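Local coordinates for chromosome partition protein Smc (Pyrococcus furiosus, PDB 1XEW) that probably serves in chromosome condensation and partitioning, as the N-terminal part of an ATP-binding cassette-type ATPase head that binds ATP, at residues Glu5-Lys10 / Ala80-Tyr85; Ile46-Gly51 / Ile102-Tyr107; Arg91-Asp96 / Asp128-Ala133. All blocks are in the same frame, centred on the assembly; numbering follows the deposited sequence.

Contact 1 of 3, residues Glu5-Lys10 / Ala80-Tyr85; sequences EKLELK and AEVAIY
Glu5-Lys10 and Ala80-Tyr85 are antiparallel neighbours in the antiparallel sheet of the SMC head domain. Their register is broken at one end by a classic beta bulge, where Glu5 and Lys6 both face Tyr85. Tyr85 O takes a 2.7 Å bond from Glu5 N and a weak one from Lys6 N. Beyond the bulge, Glu8 with Ala83 and Lys10 with Glu81 form regular hydrogen-bonded pairs, each joined by two backbone bonds.

Leu7, Leu9, Val82 and Ile84 share the apolar face. Leu9 and Val82 on this face pack against helix 40-49. Leu7 CD1 fits between Val82 CG1 and Ile84 CB, 3.7 Å from each.

Polar and aromatic contacts fill the other face. Lys6 CG lies between the backbone N and the carbonyl carbon (chi1 53°), and from there the extended chain crosses the Tyr85 ring. Its CE sits over the ring centre, 3.6 Å from the centroid, in a CH-pi contact, and its NZ makes a cation-pi contact. The same NZ forms a salt bridge with Glu8 OE2. At the far end, Glu81 OE2 forms a salt bridge with Arg103. Tyr85 OH donates to Glu8 OE1 at 2.6 Å, from above the carboxylate plane.

Contact 2 of 3, residues Ile46-Gly51 / Ile102-Tyr107; sequences ILFVLG and IRRRVY
Phe48 and Arg104 carry this contact, with Val49 beside them. It packs the C-terminal end of helix 40-49, the helix that follows the ATP-binding P-loop (Walker A), against strand 99-106 of the antiparallel sheet. The helix ends in a Schellman motif, with Gly51 at positive phi.

Phe48 CG stands anti to the backbone N (chi1 172°), which carries the ring out to the strand. Arg104 lays its extended chain over one face of this ring. The guanidinium continues the cover as an offset stack, its plane 16° from that of the ring. Val106 packs its two methyls against the far end of the ring, around Phe48 CE2 and CZ. The fit there is very tight, and the exact spacing is doubtful.

The guanidinium is well supplied with acceptors. NE bonds to Ser112 OG and NH1 to Leu53 O, and these two bonds fix its rotation. Arg104 NH2 also donates to Phe48 O. The modelled 2.5 Å between Arg104 NH2 and Phe48 O is shorter than usual, so the length of this bond is uncertain.

Val49 meets the start of the strand through CG2, which is 3.9 Å from Ile102 CG2. In the stack itself, Arg104 CD lies above the centre of the Phe48 ring, 3.8 Å from the centroid, in a CH-pi contact.

Contact 3 of 3, residues Arg91-Asp96 / Asp128-Ala133; sequences RGFPID and DILTAA
The ring of Phe93 is the main bump of the loop segment Arg91-Asp96. It fits a hollow at the end of helix 123-132, formed by Ile129, Leu130 and Ala133. Ala133 CB is the floor of this hollow. It lies over the centre of one ring face, 3.8 Å from the centroid, in a CH-pi contact. The walls meet the ring at its edge: Ile129 CG2 is 3.8 Å from Phe93 CD2, and Leu130 CD2 is 3.7 Å from Phe93 CE2. The Phe93 side chain lies alongside that of Leu130, pointing the same way, and crosses that of Ile129 at about a right angle.

Pro94 makes a second, shallower bump. Its CD rests on Ala132 CB at 3.7 Å. Pro94 is the centre of an inverse gamma turn, closed by a bond from Ile95 N to Phe93 O. Past this turn, Ile95 CD1 comes to 4.4 Å from Ile129 CG2.

Gly92 brings its backbone close to the helix end. Its O meets Ala133 CA in a CA-H...O contact of 3.4 Å. A water donates to both Gly92 O and Ala132 O, and so bridges the two chain segments.

The loop joins strands 80-87 and 99-106, and its packing ties that connection to helix 123-132. The Phe93 ring also meets Phe86 of strand 80-87 and Val100 of strand 99-106. Ile95 and Ile129 both reach Leu116 of strand 112-116, and Leu130 packs on Ile102.

In the fold
Contacts 1 and 2 both reach the same sheet, through neighbouring strands 80-87 and 99-106, and lie near the centre of the chain. Between these strands Ala80 O probably bonds to Val106 N, and Ile84 N to Ile102 O. Contact 1 is strand on strand, held by backbone bonds, with a charged and aromatic second face. Contact 2 is the more buried and sets a helix end on the sheet through a stacked arginine and apolar side chains. Contact 3 lies farther out, partly exposed, and rests on apolar fit and a bridging water. It touches contact 2, where Leu130 also packs on Leu50, but it does not touch contact 1.

Contact 1 of 3, residues Glu5-Lys10 / Ala80-Tyr85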
ATOM      1  N   GLU A   5       3.658  14.816   2.082  1.00 25.18           N
ATOM      2  CA  GLU A   5       2.886  16.015   1.712  1.00 26.84           C
ATOM      3  C   GLU A   5       2.468  15.942   0.260  1.00 26.45           C
ATOM      4  O   GLU A   5       1.294  16.196  -0.091  1.00 28.75           O
ATOM      5  CB  GLU A   5       3.711  17.298   1.950  1.00 29.86           C
ATOM      6  CG  GLU A   5       4.249  17.421   3.384  1.00 32.51           C
ATOM      7  CD  GLU A   5       5.423  18.432   3.511  1.00 41.30           C
ATOM      8  OE1 GLU A   5       6.168  18.662   2.514  1.00 39.13           O
ATOM      9  OE2 GLU A   5       5.624  18.965   4.644  1.00 44.62           O
ATOM     10  N   LYS A   6       3.378  15.571  -0.621  1.00 23.52           N
ATOM     11  CA  LYS A   6       3.018  15.493  -2.054  1.00 23.12           C
ATOM     12  C   LYS A   6       4.054  14.786  -2.795  1.00 23.77           C
ATOM     13  O   LYS A   6       5.160  14.595  -2.286  1.00 21.94           O
ATOM     14  CB  LYS A   6       2.933  16.895  -2.702  1.00 23.43           C
ATOM     15  CG  LYS A   6       4.236  17.789  -2.488  1.00 23.83           C
ATOM     16  CD  LYS A   6       4.119  19.150  -3.277  1.00 32.60           C
ATOM     17  CE  LYS A   6       5.364  20.073  -2.960  1.00 37.50           C
ATOM     18  NZ  LYS A   6       5.284  21.327  -3.735  1.00 39.48           N
ATOM     19  N   LEU A   7       3.699  14.434  -4.036  1.00 23.79           N
ATOM     20  CA  LEU A   7       4.549  13.785  -4.963  1.00 25.51           C
ATOM     21  C   LEU A   7       4.548  14.623  -6.241  1.00 27.54           C
ATOM     22  O   LEU A   7       3.415  15.073  -6.690  1.00 26.36           O
ATOM     23  CB  LEU A   7       3.954  12.441  -5.306  1.00 29.46           C
ATOM     24  CG  LEU A   7       4.752  11.383  -6.094  1.00 29.40           C
ATOM     25  CD1 LEU A   7       5.983  10.989  -5.210  1.00 29.61           C
ATOM     26  CD2 LEU A   7       3.839  10.089  -6.420  1.00 30.91           C
ATOM     27  N   GLU A   8       5.745  14.887  -6.827  1.00 24.86           N
ATOM     28  CA  GLU A   8       5.826  15.667  -8.073  1.00 27.34           C
ATOM     29  C   GLU A   8       6.398  14.799  -9.161  1.00 29.67           C
ATOM     30  O   GLU A   8       7.443  14.162  -8.996  1.00 29.24           O
ATOM     31  CB  GLU A   8       6.718  16.909  -7.943  1.00 30.08           C
ATOM     32  CG  GLU A   8       6.292  17.772  -6.748  1.00 31.54           C
ATOM     33  CD  GLU A   8       6.971  19.130  -6.665  1.00 43.15           C
ATOM     34  OE1 GLU A   8       8.152  19.253  -7.040  1.00 49.10           O
ATOM     35  OE2 GLU A   8       6.306  20.060  -6.183  1.00 44.61           O
ATOM     36  N   LEU A   9       5.707  14.752 -10.286  1.00 24.27           N
ATOM     37  CA  LEU A   9       6.160  13.903 -11.348  1.00 25.88           C
ATOM     38  C   LEU A   9       6.405  14.723 -12.613  1.00 28.74           C
ATOM     39  O   LEU A   9       5.583  15.574 -12.951  1.00 29.08           O
ATOM     40  CB  LEU A   9       5.096  12.855 -11.601  1.00 25.79           C
ATOM     41  CG  LEU A   9       4.996  11.754 -10.540  1.00 30.38           C
ATOM     42  CD1 LEU A   9       4.063  12.130  -9.504  1.00 41.10           C
ATOM     43  CD2 LEU A   9       4.504  10.496 -11.211  1.00 34.60           C
ATOM     44  N   LYS A  10       7.480  14.427 -13.343  1.00 28.57           N
ATOM     45  CA  LYS A  10       7.788  15.220 -14.545  1.00 28.68           C
ATOM     46  C   LYS A  10       8.575  14.298 -15.503  1.00 29.71           C
ATOM     47  O   LYS A  10       9.724  13.858 -15.195  1.00 30.10           O
ATOM     48  CB  LYS A  10       8.615  16.512 -14.152  1.00 27.68           C
ATOM     49  CG  LYS A  10       9.033  17.422 -15.376  1.00 30.42           C
ATOM     50  CD  LYS A  10       9.753  18.688 -14.890  1.00 34.18           C
ATOM     51  CE  LYS A  10      11.191  18.310 -14.363  1.00 45.44           C
ATOM     52  NZ  LYS A  10      12.213  19.463 -14.473  1.00 52.03           N
ATOM     53  N   ALA A  80      13.314  11.436 -16.697  1.00 24.26           N
ATOM     54  CA  ALA A  80      12.059  11.202 -15.988  1.00 26.62           C
ATOM     55  C   ALA A  80      12.460  11.683 -14.567  1.00 26.02           C
ATOM     56  O   ALA A  80      13.592  11.398 -14.124  1.00 29.10           O
ATOM     57  CB  ALA A  80      11.766   9.733 -15.960  1.00 22.94           C
ATOM     58  N   GLU A  81      11.595  12.404 -13.866  1.00 23.47           N
ATOM     59  CA  GLU A  81      11.888  12.828 -12.527  1.00 24.35           C
ATOM     60  C   GLU A  81      10.708  12.588 -11.569  1.00 26.46           C
ATOM     61  O   GLU A  81       9.512  12.791 -11.944  1.00 23.31           O
ATOM     62  CB  GLU A  81      12.194  14.331 -12.487  1.00 29.89           C
ATOM     63  CG  GLU A  81      12.230  14.900 -11.088  1.00 32.22           C
ATOM     64  CD  GLU A  81      12.482  16.389 -11.053  1.00 35.54           C
ATOM     65  OE1 GLU A  81      11.546  17.123 -11.424  1.00 41.59           O
ATOM     66  OE2 GLU A  81      13.602  16.830 -10.671  1.00 36.76           O
ATOM     67  N   VAL A  82      11.023  12.143 -10.349  1.00 24.54           N
ATOM     68  CA  VAL A  82       9.957  12.005  -9.346  1.00 22.75           C
ATOM     69  C   VAL A  82      10.523  12.611  -8.092  1.00 20.82           C
ATOM     70  O   VAL A  82      11.713  12.331  -7.729  1.00 18.44           O
ATOM     71  CB  VAL A  82       9.539  10.517  -9.004  1.00 22.53           C
ATOM     72  CG1 VAL A  82       8.548  10.504  -7.783  1.00 20.98           C
ATOM     73  CG2 VAL A  82       8.854   9.851 -10.196  1.00 23.17           C
ATOM     74  N   ALA A  83       9.758  13.440  -7.441  1.00 19.08           N
ATOM     75  CA  ALA A  83      10.269  13.964  -6.188  1.00 19.87           C
ATOM     76  C   ALA A  83       9.186  13.701  -5.160  1.00 24.30           C
ATOM     77  O   ALA A  83       7.977  13.934  -5.435  1.00 24.16           O
ATOM     78  CB  ALA A  83      10.531  15.563  -6.219  1.00 20.89           C
ATOM     79  N   ILE A  84       9.588  13.253  -3.967  1.00 24.77           N
ATOM     80  CA  ILE A  84       8.551  13.062  -2.957  1.00 22.93           C
ATOM     81  C   ILE A  84       8.886  14.004  -1.762  1.00 20.95           C
ATOM     82  O   ILE A  84      10.047  14.095  -1.387  1.00 21.68           O
ATOM     83  CB  ILE A  84       8.497  11.588  -2.544  1.00 23.49           C
ATOM     84  CG1 ILE A  84       7.280  11.336  -1.597  1.00 21.23           C
ATOM     85  CG2 ILE A  84       9.903  11.176  -1.933  1.00 19.56           C
ATOM     86  CD1 ILE A  84       7.180   9.735  -1.234  1.00 25.34           C
ATOM     87  N   TYR A  85       7.865  14.648  -1.178  1.00 18.92           N
ATOM     88  CA  TYR A  85       8.064  15.647  -0.135  1.00 22.84           C
ATOM     89  C   TYR A  85       7.453  15.094   1.148  1.00 24.64           C
ATOM     90  O   TYR A  85       6.250  14.794   1.191  1.00 25.47           O
ATOM     91  CB  TYR A  85       7.301  16.945  -0.517  1.00 24.94           C
ATOM     92  CG  TYR A  85       7.883  17.681  -1.744  1.00 21.18           C
ATOM     93  CD1 TYR A  85       8.464  18.922  -1.598  1.00 25.48           C
ATOM     94  CD2 TYR A  85       7.921  17.092  -3.008  1.00 26.34           C
ATOM     95  CE1 TYR A  85       9.061  19.574  -2.701  1.00 32.34           C
ATOM     96  CE2 TYR A  85       8.544  17.782  -4.119  1.00 24.36           C
ATOM     97  CZ  TYR A  85       9.081  19.010  -3.924  1.00 28.27           C
ATOM     98  OH  TYR A  85       9.605  19.756  -4.981  1.00 30.84           O
TER
HETATM   99  O   HOH W   1      11.793  19.894 -11.592  1.00 54.66           O

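Contact 2 of 3, residues Ile46-Gly51 / Ile102-Tyr107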
ATOM      1  N   ILE A  46       6.292   5.890  -6.910  1.00 24.19           N
ATOM      2  CA  ILE A  46       6.682   5.807  -5.497  1.00 25.13           C
ATOM      3  C   ILE A  46       7.777   4.745  -5.288  1.00 26.90           C
ATOM      4  O   ILE A  46       8.696   5.043  -4.577  1.00 28.00           O
ATOM      5  CB  ILE A  46       5.450   5.637  -4.499  1.00 24.88           C
ATOM      6  CG1 ILE A  46       4.902   7.034  -4.170  1.00 26.55           C
ATOM      7  CG2 ILE A  46       5.928   4.898  -3.164  1.00 25.05           C
ATOM      8  CD1 ILE A  46       3.392   7.127  -3.859  1.00 34.75           C
ATOM      9  N   LEU A  47       7.713   3.589  -5.967  1.00 27.42           N
ATOM     10  CA  LEU A  47       8.748   2.561  -5.887  1.00 30.39           C
ATOM     11  C   LEU A  47      10.055   3.128  -6.494  1.00 29.58           C
ATOM     12  O   LEU A  47      11.149   2.874  -5.965  1.00 30.83           O
ATOM     13  CB  LEU A  47       8.420   1.322  -6.719  1.00 30.04           C
ATOM     14  CG  LEU A  47       7.227   0.491  -6.196  1.00 42.22           C
ATOM     15  CD1 LEU A  47       6.971  -0.688  -7.135  1.00 37.86           C
ATOM     16  CD2 LEU A  47       7.546   0.040  -4.740  1.00 37.92           C
ATOM     17  N   PHE A  48       9.901   3.936  -7.560  1.00 24.60           N
ATOM     18  CA  PHE A  48      11.037   4.525  -8.279  1.00 23.77           C
ATOM     19  C   PHE A  48      11.810   5.447  -7.376  1.00 23.95           C
ATOM     20  O   PHE A  48      13.003   5.305  -7.224  1.00 23.06           O
ATOM     21  CB  PHE A  48      10.515   5.290  -9.490  1.00 25.17           C
ATOM     22  CG  PHE A  48      11.562   6.113 -10.231  1.00 21.01           C
ATOM     23  CD1 PHE A  48      11.502   7.492 -10.212  1.00 22.91           C
ATOM     24  CD2 PHE A  48      12.507   5.496 -11.009  1.00 17.98           C
ATOM     25  CE1 PHE A  48      12.364   8.268 -10.976  1.00 22.20           C
ATOM     26  CE2 PHE A  48      13.391   6.231 -11.798  1.00 23.72           C
ATOM     27  CZ  PHE A  48      13.315   7.627 -11.791  1.00 22.02           C
ATOM     28  N   VAL A  49      11.129   6.358  -6.719  1.00 25.27           N
ATOM     29  CA  VAL A  49      11.842   7.336  -5.909  1.00 26.92           C
ATOM     30  C   VAL A  49      12.367   6.824  -4.558  1.00 28.41           C
ATOM     31  O   VAL A  49      13.341   7.434  -3.977  1.00 28.20           O
ATOM     32  CB  VAL A  49      10.979   8.610  -5.721  1.00 25.89           C
ATOM     33  CG1 VAL A  49       9.682   8.328  -4.875  1.00 26.62           C
ATOM     34  CG2 VAL A  49      11.863   9.784  -5.078  1.00 23.43           C
ATOM     35  N   LEU A  50      11.765   5.726  -4.053  1.00 26.17           N
ATOM     36  CA  LEU A  50      12.175   5.243  -2.767  1.00 31.17           C
ATOM     37  C   LEU A  50      13.317   4.236  -2.949  1.00 31.79           C
ATOM     38  O   LEU A  50      13.792   3.575  -2.003  1.00 33.42           O
ATOM     39  CB  LEU A  50      10.976   4.653  -2.037  1.00 28.70           C
ATOM     40  CG  LEU A  50       9.853   5.545  -1.589  1.00 37.01           C
ATOM     41  CD1 LEU A  50       8.764   4.658  -0.896  1.00 39.68           C
ATOM     42  CD2 LEU A  50      10.408   6.672  -0.608  1.00 32.39           C
ATOM     43  N   GLY A  51      13.696   4.049  -4.193  1.00 34.50           N
ATOM     44  CA  GLY A  51      14.833   3.216  -4.476  1.00 35.01           C
ATOM     45  C   GLY A  51      14.873   1.716  -4.682  1.00 36.14           C
ATOM     46  O   GLY A  51      16.011   1.215  -4.727  1.00 33.04           O
ATOM     47  N   ILE A 102      13.050  13.884  -1.377  1.00 21.93           N
ATOM     48  CA  ILE A 102      13.880  12.914  -2.083  1.00 18.22           C
ATOM     49  C   ILE A 102      13.563  12.979  -3.576  1.00 21.24           C
ATOM     50  O   ILE A 102      12.463  12.615  -4.000  1.00 24.48           O
ATOM     51  CB  ILE A 102      13.634  11.474  -1.570  1.00 19.47           C
ATOM     52  CG1 ILE A 102      13.881  11.404  -0.061  1.00 20.37           C
ATOM     53  CG2 ILE A 102      14.534  10.487  -2.308  1.00 17.12           C
ATOM     54  CD1 ILE A 102      13.664  10.029   0.538  1.00 25.37           C
ATOM     55  N   ARG A 103      14.525  13.456  -4.361  1.00 22.63           N
ATOM     56  CA  ARG A 103      14.352  13.579  -5.806  1.00 23.67           C
ATOM     57  C   ARG A 103      15.264  12.622  -6.572  1.00 24.77           C
ATOM     58  O   ARG A 103      16.436  12.456  -6.231  1.00 24.41           O
ATOM     59  CB  ARG A 103      14.619  15.022  -6.246  1.00 21.71           C
ATOM     60  CG  ARG A 103      14.249  15.315  -7.694  1.00 28.27           C
ATOM     61  CD  ARG A 103      14.713  16.699  -8.131  1.00 27.98           C
ATOM     62  NE  ARG A 103      14.275  17.758  -7.220  1.00 29.58           N
ATOM     63  CZ  ARG A 103      13.071  18.322  -7.241  1.00 30.00           C
ATOM     64  NH1 ARG A 103      12.775  19.279  -6.372  1.00 28.42           N
ATOM     65  NH2 ARG A 103      12.158  17.931  -8.122  1.00 23.17           N
ATOM     66  N   ARG A 104      14.715  11.994  -7.609  1.00 21.46           N
ATOM     67  CA  ARG A 104      15.466  11.058  -8.440  1.00 22.76           C
ATOM     68  C   ARG A 104      15.088  11.210  -9.914  1.00 21.64           C
ATOM     69  O   ARG A 104      13.910  11.158 -10.275  1.00 21.37           O
ATOM     70  CB  ARG A 104      15.219   9.620  -7.976  1.00 25.44           C
ATOM     71  CG  ARG A 104      16.009   8.576  -8.748  1.00 21.01           C
ATOM     72  CD  ARG A 104      15.403   7.191  -8.609  1.00 20.59           C
ATOM     73  NE  ARG A 104      16.276   6.163  -9.171  1.00 25.56           N
ATOM     74  CZ  ARG A 104      15.995   4.863  -9.187  1.00 20.48           C
ATOM     75  NH1 ARG A 104      16.851   4.003  -9.720  1.00 28.23           N
ATOM     76  NH2 ARG A 104      14.858   4.421  -8.669  1.00 19.83           N
ATOM     77  N   ARG A 105      16.099  11.390 -10.760  1.00 19.30           N
ATOM     78  CA  ARG A 105      15.882  11.570 -12.190  1.00 22.05           C
ATOM     79  C   ARG A 105      16.641  10.556 -13.042  1.00 21.74           C
ATOM     80  O   ARG A 105      17.863  10.435 -12.937  1.00 24.23           O
ATOM     81  CB  ARG A 105      16.268  12.995 -12.603  1.00 19.66           C
ATOM     82  N   VAL A 106      15.910   9.823 -13.878  1.00 21.32           N
ATOM     83  CA  VAL A 106      16.516   8.830 -14.763  1.00 23.67           C
ATOM     84  C   VAL A 106      16.731   9.407 -16.160  1.00 23.05           C
ATOM     85  O   VAL A 106      15.813   9.976 -16.760  1.00 22.74           O
ATOM     86  CB  VAL A 106      15.665   7.539 -14.868  1.00 26.44           C
ATOM     87  CG1 VAL A 106      15.989   6.599 -13.717  1.00 23.88           C
ATOM     88  CG2 VAL A 106      14.179   7.869 -14.898  1.00 24.77           C
ATOM     89  N   TYR A 107      17.947   9.249 -16.672  1.00 24.03           N
ATOM     90  CA  TYR A 107      18.316   9.759 -17.991  1.00 25.36           C
ATOM     91  C   TYR A 107      18.110   8.728 -19.103  1.00 26.54           C
ATOM     92  O   TYR A 107      17.804   7.564 -18.829  1.00 26.65           O
ATOM     93  CB  TYR A 107      19.769  10.238 -17.966  1.00 26.04           C
ATOM     94  CG  TYR A 107      20.016  11.343 -16.966  1.00 31.40           C
ATOM     95  CD1 TYR A 107      20.511  11.057 -15.694  1.00 27.86           C
ATOM     96  CD2 TYR A 107      19.751  12.674 -17.285  1.00 34.51           C
ATOM     97  CE1 TYR A 107      20.735  12.068 -14.765  1.00 32.86           C
ATOM     98  CE2 TYR A 107      19.972  13.695 -16.363  1.00 35.90           C
ATOM     99  CZ  TYR A 107      20.464  13.384 -15.106  1.00 38.49           C
ATOM    100  OH  TYR A 107      20.693  14.390 -14.194  1.00 32.36           O
TER

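Contact 3 of 3, residues Arg91-Asp96 / Asp128-Ala133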
ATOM      1  N   ARG A  91      10.242  14.568  13.157  1.00 35.90           N
ATOM      2  CA  ARG A  91      11.624  14.109  13.095  1.00 37.05           C
ATOM      3  C   ARG A  91      11.783  12.563  12.965  1.00 36.99           C
ATOM      4  O   ARG A  91      12.735  11.978  13.524  1.00 36.33           O
ATOM      5  CB  ARG A  91      12.465  14.598  14.332  1.00 38.89           C
ATOM      6  CG  ARG A  91      12.679  16.155  14.570  1.00 36.54           C
ATOM      7  CD  ARG A  91      13.715  16.915  13.652  1.00 44.20           C
ATOM      8  NE  ARG A  91      12.915  17.739  12.761  1.00 49.34           N
ATOM      9  CZ  ARG A  91      12.887  19.055  12.672  1.00 49.61           C
ATOM     10  NH1 ARG A  91      12.040  19.575  11.807  1.00 56.51           N
ATOM     11  NH2 ARG A  91      13.696  19.846  13.363  1.00 49.82           N
ATOM     12  N   GLY A  92      10.892  11.903  12.208  1.00 36.87           N
ATOM     13  CA  GLY A  92      11.066  10.486  11.984  1.00 34.88           C
ATOM     14  C   GLY A  92      12.315  10.237  11.131  1.00 33.92           C
ATOM     15  O   GLY A  92      12.942   9.162  11.240  1.00 33.63           O
ATOM     16  N   PHE A  93      12.707  11.194  10.267  1.00 31.17           N
ATOM     17  CA  PHE A  93      13.931  11.012   9.453  1.00 31.38           C
ATOM     18  C   PHE A  93      15.063  11.657  10.262  1.00 32.58           C
ATOM     19  O   PHE A  93      14.846  12.680  10.840  1.00 31.36           O
ATOM     20  CB  PHE A  93      13.888  11.751   8.118  1.00 32.01           C
ATOM     21  CG  PHE A  93      12.913  11.160   7.083  1.00 34.69           C
ATOM     22  CD1 PHE A  93      11.587  11.538   7.081  1.00 30.42           C
ATOM     23  CD2 PHE A  93      13.386  10.347   6.053  1.00 32.32           C
ATOM     24  CE1 PHE A  93      10.724  11.126   6.023  1.00 36.39           C
ATOM     25  CE2 PHE A  93      12.548   9.925   4.999  1.00 33.93           C
ATOM     26  CZ  PHE A  93      11.209  10.331   4.994  1.00 29.00           C
ATOM     27  N   PRO A  94      16.285  11.063  10.294  1.00 34.48           N
ATOM     28  CA  PRO A  94      17.420  11.635  11.057  1.00 33.31           C
ATOM     29  C   PRO A  94      17.995  12.913  10.445  1.00 34.88           C
ATOM     30  O   PRO A  94      19.201  13.019  10.257  1.00 35.75           O
ATOM     31  CB  PRO A  94      18.443  10.521  11.035  1.00 33.52           C
ATOM     32  CG  PRO A  94      18.221   9.845   9.613  1.00 31.29           C
ATOM     33  CD  PRO A  94      16.677   9.872   9.515  1.00 32.60           C
ATOM     34  N   ILE A  95      17.142  13.867  10.120  1.00 34.17           N
ATOM     35  CA  ILE A  95      17.527  15.079   9.445  1.00 34.21           C
ATOM     36  C   ILE A  95      16.818  16.234  10.143  1.00 34.73           C
ATOM     37  O   ILE A  95      15.551  16.313  10.221  1.00 34.67           O
ATOM     38  CB  ILE A  95      17.062  15.027   7.960  1.00 33.68           C
ATOM     39  CG1 ILE A  95      17.746  13.886   7.250  1.00 38.04           C
ATOM     40  CG2 ILE A  95      17.260  16.378   7.293  1.00 34.98           C
ATOM     41  CD1 ILE A  95      17.417  13.780   5.762  1.00 34.30           C
ATOM     42  N   ASP A  96      17.611  17.179  10.611  1.00 36.45           N
ATOM     43  CA  ASP A  96      17.009  18.246  11.383  1.00 39.27           C
ATOM     44  C   ASP A  96      16.384  19.322  10.565  1.00 39.84           C
ATOM     45  O   ASP A  96      16.786  20.487  10.632  1.00 39.67           O
ATOM     46  CB  ASP A  96      18.026  18.841  12.387  1.00 43.62           C
ATOM     47  CG  ASP A  96      17.349  19.803  13.380  1.00 46.35           C
ATOM     48  OD1 ASP A  96      18.048  20.541  14.104  1.00 48.90           O
ATOM     49  OD2 ASP A  96      16.100  19.810  13.425  1.00 47.34           O
ATOM     50  N   ASP A 128      19.388   4.110   3.433  1.00 31.29           N
ATOM     51  CA  ASP A 128      19.703   4.165   4.841  1.00 28.74           C
ATOM     52  C   ASP A 128      18.849   5.198   5.485  1.00 29.54           C
ATOM     53  O   ASP A 128      18.336   4.983   6.565  1.00 26.90           O
ATOM     54  CB  ASP A 128      21.219   4.445   5.009  1.00 35.01           C
ATOM     55  CG  ASP A 128      22.078   3.242   4.563  1.00 40.26           C
ATOM     56  OD1 ASP A 128      21.511   2.131   4.431  1.00 43.62           O
ATOM     57  OD2 ASP A 128      23.300   3.391   4.324  1.00 44.96           O
ATOM     58  N   ILE A 129      18.647   6.347   4.818  1.00 29.34           N
ATOM     59  CA  ILE A 129      17.811   7.370   5.373  1.00 30.46           C
ATOM     60  C   ILE A 129      16.325   6.904   5.522  1.00 29.91           C
ATOM     61  O   ILE A 129      15.677   7.102   6.540  1.00 25.85           O
ATOM     62  CB  ILE A 129      17.956   8.652   4.501  1.00 33.74           C
ATOM     63  CG1 ILE A 129      19.247   9.405   4.901  1.00 38.44           C
ATOM     64  CG2 ILE A 129      16.816   9.575   4.725  1.00 34.34           C
ATOM     65  CD1 ILE A 129      19.714  10.524   3.885  1.00 39.34           C
ATOM     66  N   LEU A 130      15.787   6.285   4.491  1.00 29.69           N
ATOM     67  CA  LEU A 130      14.404   5.757   4.590  1.00 28.44           C
ATOM     68  C   LEU A 130      14.291   4.653   5.683  1.00 30.93           C
ATOM     69  O   LEU A 130      13.372   4.665   6.497  1.00 32.92           O
ATOM     70  CB  LEU A 130      13.978   5.218   3.229  1.00 30.35           C
ATOM     71  CG  LEU A 130      13.863   6.346   2.177  1.00 29.04           C
ATOM     72  CD1 LEU A 130      13.858   5.759   0.755  1.00 30.74           C
ATOM     73  CD2 LEU A 130      12.642   7.174   2.459  1.00 27.95           C
ATOM     74  N   THR A 131      15.214   3.716   5.714  1.00 29.04           N
ATOM     75  CA  THR A 131      15.151   2.650   6.754  1.00 33.44           C
ATOM     76  C   THR A 131      15.074   3.266   8.129  1.00 32.36           C
ATOM     77  O   THR A 131      14.267   2.845   8.977  1.00 34.37           O
ATOM     78  CB  THR A 131      16.373   1.735   6.647  1.00 28.80           C
ATOM     79  OG1 THR A 131      16.277   1.047   5.411  1.00 34.15           O
ATOM     80  CG2 THR A 131      16.443   0.743   7.777  1.00 35.23           C
ATOM     81  N   ALA A 132      15.879   4.318   8.335  1.00 33.97           N
ATOM     82  CA  ALA A 132      15.868   5.038   9.611  1.00 34.17           C
ATOM     83  C   ALA A 132      14.501   5.595   9.943  1.00 35.41           C
ATOM     84  O   ALA A 132      14.153   5.712  11.115  1.00 33.50           O
ATOM     85  CB  ALA A 132      16.911   6.161   9.620  1.00 34.94           C
ATOM     86  N   ALA A 133      13.699   5.942   8.926  1.00 33.84           N
ATOM     87  CA  ALA A 133      12.341   6.478   9.181  1.00 34.24           C
ATOM     88  C   ALA A 133      11.247   5.371   9.126  1.00 31.22           C
ATOM     89  O   ALA A 133      10.038   5.687   9.094  1.00 33.81           O
ATOM     90  CB  ALA A 133      12.026   7.591   8.093  1.00 33.04           C
TER
HETATM   91  O   HOH W   2      11.992   6.944  12.417  1.00 70.32           O